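Local coordinates for protein type II restriction enzyme MspI (PDB 1SA3) that recognises the double-stranded DNA sequence 5'-CCGG-3' and cleaves it after the first cytosine, as a type II restriction endonuclease, at residues E[85-98]-E[187-201]. Numbering follows the deposited sequence.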
loop_
_atom_site.group_PDB
_atom_site.type_symbol
_atom_site.label_atom_id
_atom_site.label_comp_id
_atom_site.label_asym_id
_atom_site.label_seq_id
_atom_site.Cartn_x
_atom_site.Cartn_y
_atom_site.Cartn_z
ATOM N N THR E 85 -2.228 -9.942 -9.969
ATOM C CA THR E 85 -2.918 -10.855 -9.069
ATOM C C THR E 85 -4.415 -10.651 -9.171
ATOM O O THR E 85 -4.924 -9.554 -8.955
ATOM C CB THR E 85 -2.486 -10.636 -7.605
ATOM O OG1 THR E 85 -1.086 -10.904 -7.485
ATOM C CG2 THR E 85 -3.256 -11.568 -6.664
ATOM N N ASP E 86 -5.126 -11.715 -9.508
ATOM C CA ASP E 86 -6.571 -11.642 -9.615
ATOM C C ASP E 86 -7.095 -12.995 -9.170
ATOM O O ASP E 86 -7.234 -13.913 -9.971
ATOM C CB ASP E 86 -6.968 -11.337 -11.058
ATOM C CG ASP E 86 -8.463 -11.346 -11.265
ATOM O OD1 ASP E 86 -9.198 -10.872 -10.372
ATOM O OD2 ASP E 86 -8.901 -11.822 -12.331
ATOM N N LEU E 87 -7.364 -13.103 -7.877
ATOM C CA LEU E 87 -7.828 -14.354 -7.289
ATOM C C LEU E 87 -9.327 -14.576 -7.418
ATOM O O LEU E 87 -9.809 -15.713 -7.339
ATOM C CB LEU E 87 -7.417 -14.397 -5.817
ATOM C CG LEU E 87 -5.943 -14.051 -5.595
ATOM C CD1 LEU E 87 -5.626 -14.095 -4.106
ATOM C CD2 LEU E 87 -5.060 -15.020 -6.373
ATOM N N GLY E 88 -10.065 -13.487 -7.609
ATOM C CA GLY E 88 -11.505 -13.596 -7.755
ATOM C C GLY E 88 -12.205 -14.117 -6.518
ATOM O O GLY E 88 -13.233 -14.786 -6.609
ATOM N N ARG E 89 -11.650 -13.813 -5.351
ATOM C CA ARG E 89 -12.248 -14.260 -4.102
ATOM C C ARG E 89 -12.100 -13.209 -3.015
ATOM O O ARG E 89 -11.347 -12.245 -3.161
ATOM C CB ARG E 89 -11.612 -15.579 -3.648
ATOM C CG ARG E 89 -10.096 -15.597 -3.682
ATOM C CD ARG E 89 -9.537 -16.905 -3.124
ATOM N NE ARG E 89 -9.975 -17.130 -1.748
ATOM C CZ ARG E 89 -9.278 -17.805 -0.840
ATOM N NH1 ARG E 89 -8.106 -18.326 -1.160
ATOM N NH2 ARG E 89 -9.750 -17.951 0.393
ATOM N N THR E 90 -12.839 -13.389 -1.929
ATOM C CA THR E 90 -12.777 -12.454 -0.823
ATOM C C THR E 90 -12.455 -13.222 0.439
ATOM O O THR E 90 -12.668 -14.430 0.514
ATOM C CB THR E 90 -14.114 -11.716 -0.625
ATOM O OG1 THR E 90 -15.088 -12.617 -0.086
ATOM C CG2 THR E 90 -14.613 -11.171 -1.947
ATOM N N ILE E 91 -11.919 -12.518 1.424
ATOM C CA ILE E 91 -11.577 -13.135 2.694
ATOM C C ILE E 91 -12.092 -12.218 3.782
ATOM O O ILE E 91 -12.763 -11.229 3.498
ATOM C CB ILE E 91 -10.050 -13.285 2.866
ATOM C CG1 ILE E 91 -9.381 -11.919 2.694
ATOM C CG2 ILE E 91 -9.508 -14.303 1.868
ATOM C CD1 ILE E 91 -7.878 -11.930 2.904
ATOM N N ALA E 92 -11.773 -12.548 5.026
ATOM C CA ALA E 92 -12.202 -11.731 6.146
ATOM C C ALA E 92 -11.695 -10.315 5.919
ATOM O O ALA E 92 -10.488 -10.066 5.935
ATOM C CB ALA E 92 -11.641 -12.291 7.442
ATOM N N GLY E 93 -12.619 -9.389 5.688
ATOM C CA GLY E 93 -12.228 -8.011 5.458
ATOM C C GLY E 93 -12.392 -7.583 4.015
ATOM O O GLY E 93 -12.199 -6.414 3.688
ATOM N N GLY E 94 -12.741 -8.528 3.146
ATOM C CA GLY E 94 -12.931 -8.196 1.744
ATOM C C GLY E 94 -11.896 -8.778 0.799
ATOM O O GLY E 94 -11.202 -9.740 1.126
ATOM N N SER E 95 -11.799 -8.192 -0.386
ATOM C CA SER E 95 -10.846 -8.652 -1.387
ATOM C C SER E 95 -9.412 -8.443 -0.913
ATOM O O SER E 95 -9.085 -7.413 -0.330
ATOM C CB SER E 95 -11.056 -7.899 -2.701
ATOM O OG SER E 95 -12.368 -8.103 -3.192
ATOM N N PRO E 96 -8.539 -9.435 -1.150
ATOM C CA PRO E 96 -7.139 -9.325 -0.739
ATOM C C PRO E 96 -6.533 -8.033 -1.278
ATOM O O PRO E 96 -6.906 -7.567 -2.363
ATOM C CB PRO E 96 -6.503 -10.563 -1.368
ATOM C CG PRO E 96 -7.609 -11.563 -1.290
ATOM C CD PRO E 96 -8.803 -10.753 -1.754
ATOM N N LYS E 97 -5.598 -7.475 -0.516
ATOM C CA LYS E 97 -4.915 -6.237 -0.883
ATOM C C LYS E 97 -3.737 -6.447 -1.848
ATOM O O LYS E 97 -2.968 -5.521 -2.121
ATOM C CB LYS E 97 -4.394 -5.522 0.365
ATOM C CG LYS E 97 -5.478 -5.140 1.359
ATOM C CD LYS E 97 -6.352 -4.021 0.818
ATOM C CE LYS E 97 -7.436 -3.637 1.813
ATOM N NZ LYS E 97 -8.707 -3.262 1.132
ATOM N N THR E 98 -3.600 -7.659 -2.371
ATOM C CA THR E 98 -2.494 -7.961 -3.272
ATOM C C THR E 98 -2.791 -7.596 -4.721
ATOM O O THR E 98 -3.705 -8.152 -5.338
ATOM C CB THR E 98 -2.123 -9.455 -3.174
ATOM O OG1 THR E 98 -1.804 -9.767 -1.811
ATOM C CG2 THR E 98 -0.923 -9.767 -4.049
ATOM N N VAL E 187 -3.602 -2.265 6.261
ATOM C CA VAL E 187 -2.896 -2.354 4.980
ATOM C C VAL E 187 -2.677 -3.766 4.441
ATOM O O VAL E 187 -2.320 -3.919 3.276
ATOM C CB VAL E 187 -1.523 -1.623 5.027
ATOM C CG1 VAL E 187 -1.737 -0.157 5.358
ATOM C CG2 VAL E 187 -0.593 -2.264 6.062
ATOM N N THR E 188 -2.893 -4.802 5.254
ATOM C CA THR E 188 -2.686 -6.169 4.760
ATOM C C THR E 188 -3.854 -7.125 4.943
ATOM O O THR E 188 -3.881 -8.193 4.331
ATOM C CB THR E 188 -1.486 -6.858 5.437
ATOM O OG1 THR E 188 -1.811 -7.127 6.810
ATOM C CG2 THR E 188 -0.238 -5.992 5.340
ATOM N N LEU E 189 -4.797 -6.747 5.795
ATOM C CA LEU E 189 -5.967 -7.562 6.121
ATOM C C LEU E 189 -5.624 -8.718 7.049
ATOM O O LEU E 189 -6.360 -9.696 7.157
ATOM C CB LEU E 189 -6.667 -8.099 4.871
ATOM C CG LEU E 189 -7.604 -7.127 4.159
ATOM C CD1 LEU E 189 -8.430 -7.904 3.156
ATOM C CD2 LEU E 189 -8.523 -6.425 5.159
ATOM N N ARG E 190 -4.494 -8.601 7.724
ATOM C CA ARG E 190 -4.091 -9.608 8.689
ATOM C C ARG E 190 -3.412 -8.843 9.820
ATOM O O ARG E 190 -2.498 -8.050 9.581
ATOM C CB ARG E 190 -3.140 -10.624 8.057
ATOM C CG ARG E 190 -2.813 -11.778 8.987
ATOM C CD ARG E 190 -1.920 -12.805 8.317
ATOM N NE ARG E 190 -1.312 -13.701 9.296
ATOM C CZ ARG E 190 -0.500 -14.707 8.988
ATOM N NH1 ARG E 190 -0.193 -14.953 7.720
ATOM N NH2 ARG E 190 0.007 -15.467 9.950
ATOM N N ALA E 191 -3.871 -9.061 11.050
ATOM C CA ALA E 191 -3.318 -8.351 12.204
ATOM C C ALA E 191 -1.900 -8.768 12.558
ATOM O O ALA E 191 -1.105 -7.942 12.988
ATOM C CB ALA E 191 -4.228 -8.528 13.420
ATOM N N GLU E 192 -1.590 -10.046 12.391
ATOM C CA GLU E 192 -0.256 -10.546 12.696
ATOM C C GLU E 192 0.569 -10.580 11.424
ATOM O O GLU E 192 0.019 -10.488 10.327
ATOM C CB GLU E 192 -0.340 -11.947 13.310
ATOM C CG GLU E 192 -0.982 -11.962 14.689
ATOM C CD GLU E 192 -0.210 -11.123 15.699
ATOM O OE1 GLU E 192 0.987 -11.407 15.905
ATOM O OE2 GLU E 192 -0.796 -10.185 16.288
ATOM N N LYS E 193 1.883 -10.712 11.577
ATOM C CA LYS E 193 2.794 -10.725 10.442
ATOM C C LYS E 193 2.563 -11.879 9.482
ATOM O O LYS E 193 2.226 -12.990 9.884
ATOM C CB LYS E 193 4.246 -10.734 10.925
ATOM C CG LYS E 193 4.602 -9.536 11.797
ATOM C CD LYS E 193 6.099 -9.463 12.076
ATOM C CE LYS E 193 6.446 -8.227 12.899
ATOM N NZ LYS E 193 7.913 -8.030 13.029
ATOM N N SER E 194 2.746 -11.592 8.200
ATOM C CA SER E 194 2.576 -12.575 7.140
ATOM C C SER E 194 3.752 -12.422 6.179
ATOM O O SER E 194 4.315 -11.336 6.061
ATOM C CB SER E 194 1.254 -12.317 6.402
ATOM O OG SER E 194 1.142 -13.103 5.225
ATOM N N GLU E 195 4.140 -13.504 5.514
ATOM C CA GLU E 195 5.244 -13.442 4.555
ATOM C C GLU E 195 5.036 -14.506 3.490
ATOM O O GLU E 195 4.775 -15.673 3.805
ATOM C CB GLU E 195 6.602 -13.672 5.237
ATOM C CG GLU E 195 7.808 -13.318 4.355
ATOM C CD GLU E 195 9.127 -13.899 4.860
ATOM O OE1 GLU E 195 9.503 -15.015 4.431
ATOM O OE2 GLU E 195 9.787 -13.237 5.690
ATOM N N GLY E 196 5.125 -14.094 2.229
ATOM C CA GLY E 196 4.958 -15.028 1.130
ATOM C C GLY E 196 3.555 -15.572 0.925
ATOM O O GLY E 196 3.359 -16.499 0.138
ATOM N N ASN E 197 2.574 -15.006 1.615
ATOM C CA ASN E 197 1.188 -15.458 1.477
ATOM C C ASN E 197 0.525 -14.544 0.448
ATOM O O ASN E 197 0.408 -13.345 0.677
ATOM C CB ASN E 197 0.457 -15.340 2.816
ATOM C CG ASN E 197 -0.937 -15.939 2.778
ATOM O OD1 ASN E 197 -1.637 -15.863 1.765
ATOM N ND2 ASN E 197 -1.352 -16.531 3.891
ATOM N N ILE E 198 0.078 -15.107 -0.669
ATOM C CA ILE E 198 -0.525 -14.293 -1.728
ATOM C C ILE E 198 -1.741 -13.457 -1.301
ATOM O O ILE E 198 -2.056 -12.446 -1.933
ATOM C CB ILE E 198 -0.886 -15.172 -2.950
ATOM C CG1 ILE E 198 -1.130 -14.284 -4.173
ATOM C CG2 ILE E 198 -2.108 -16.028 -2.642
ATOM C CD1 ILE E 198 -1.209 -15.069 -5.477
ATOM N N LEU E 199 -2.408 -13.853 -0.219
ATOM C CA LEU E 199 -3.573 -13.110 0.263
ATOM C C LEU E 199 -3.214 -11.814 1.003
ATOM O O LEU E 199 -4.084 -10.983 1.247
ATOM C CB LEU E 199 -4.410 -13.983 1.206
ATOM C CG LEU E 199 -4.957 -15.281 0.604
ATOM C CD1 LEU E 199 -5.646 -16.101 1.685
ATOM C CD2 LEU E 199 -5.929 -14.944 -0.520
ATOM N N HIS E 200 -1.946 -11.654 1.368
ATOM C CA HIS E 200 -1.499 -10.466 2.109
ATOM C C HIS E 200 -0.214 -9.879 1.522
ATOM O O HIS E 200 0.826 -10.539 1.510
ATOM C CB HIS E 200 -1.261 -10.842 3.576
ATOM C CG HIS E 200 -2.418 -11.552 4.202
ATOM N ND1 HIS E 200 -3.622 -10.928 4.459
ATOM C CD2 HIS E 200 -2.583 -12.851 4.551
ATOM C CE1 HIS E 200 -4.479 -11.814 4.933
ATOM N NE2 HIS E 200 -3.875 -12.988 4.998
ATOM N N PRO E 201 -0.262 -8.621 1.054
ATOM C CA PRO E 201 0.924 -7.971 0.471
ATOM C C PRO E 201 2.076 -7.896 1.472
ATOM O O PRO E 201 1.849 -7.642 2.661
ATOM C CB PRO E 201 0.423 -6.568 0.111
ATOM C CG PRO E 201 -1.060 -6.715 0.028
ATOM C CD PRO E 201 -1.397 -7.683 1.117
HETATM O O HOH W 1 -8.335 -11.284 6.533
HETATM O O HOH W 2 -4.900 -8.555 1.819
#
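L189 drives its forked end into the loop 85-98, with CD1 3.6 Å from S95 O and CD2 over the backbone of G93, while its CG meets K97 CG at 4.0 Å, the two side chains crossing at about a right angle. I91 crosses the same leucine at a slant: its CD1 lies 4.1 Å from L189 CD1 and also approaches H200 CE1 obliquely. The rotation of that imidazole is restrained, since ND1 donates almost in the ring plane to T188 O (2.8 Å, 167° at the hydrogen) and L199 CB and R190 CB lie over opposite faces, each displaced toward the rim. L199 runs alongside P96, pointing the same way, and its CD2 touches L87 CD1 at 3.7 Å. The direct hydrogen bond runs from T98 OG1 as donor to I198 O (2.7 Å); chi1 of -57° sets the hydroxyl beside its own backbone N, and it approaches from above the carbonyl plane, 39° out. A water accepts from K97 N and donates to T188 O and L199 O. Together these contacts pack the linker after helix 179-188 against the loop joining strands 77-84 and 100-106, whose flanking D84 and D99 bind sodium with E35, at the metal site of this PDDEXK-clan nuclease.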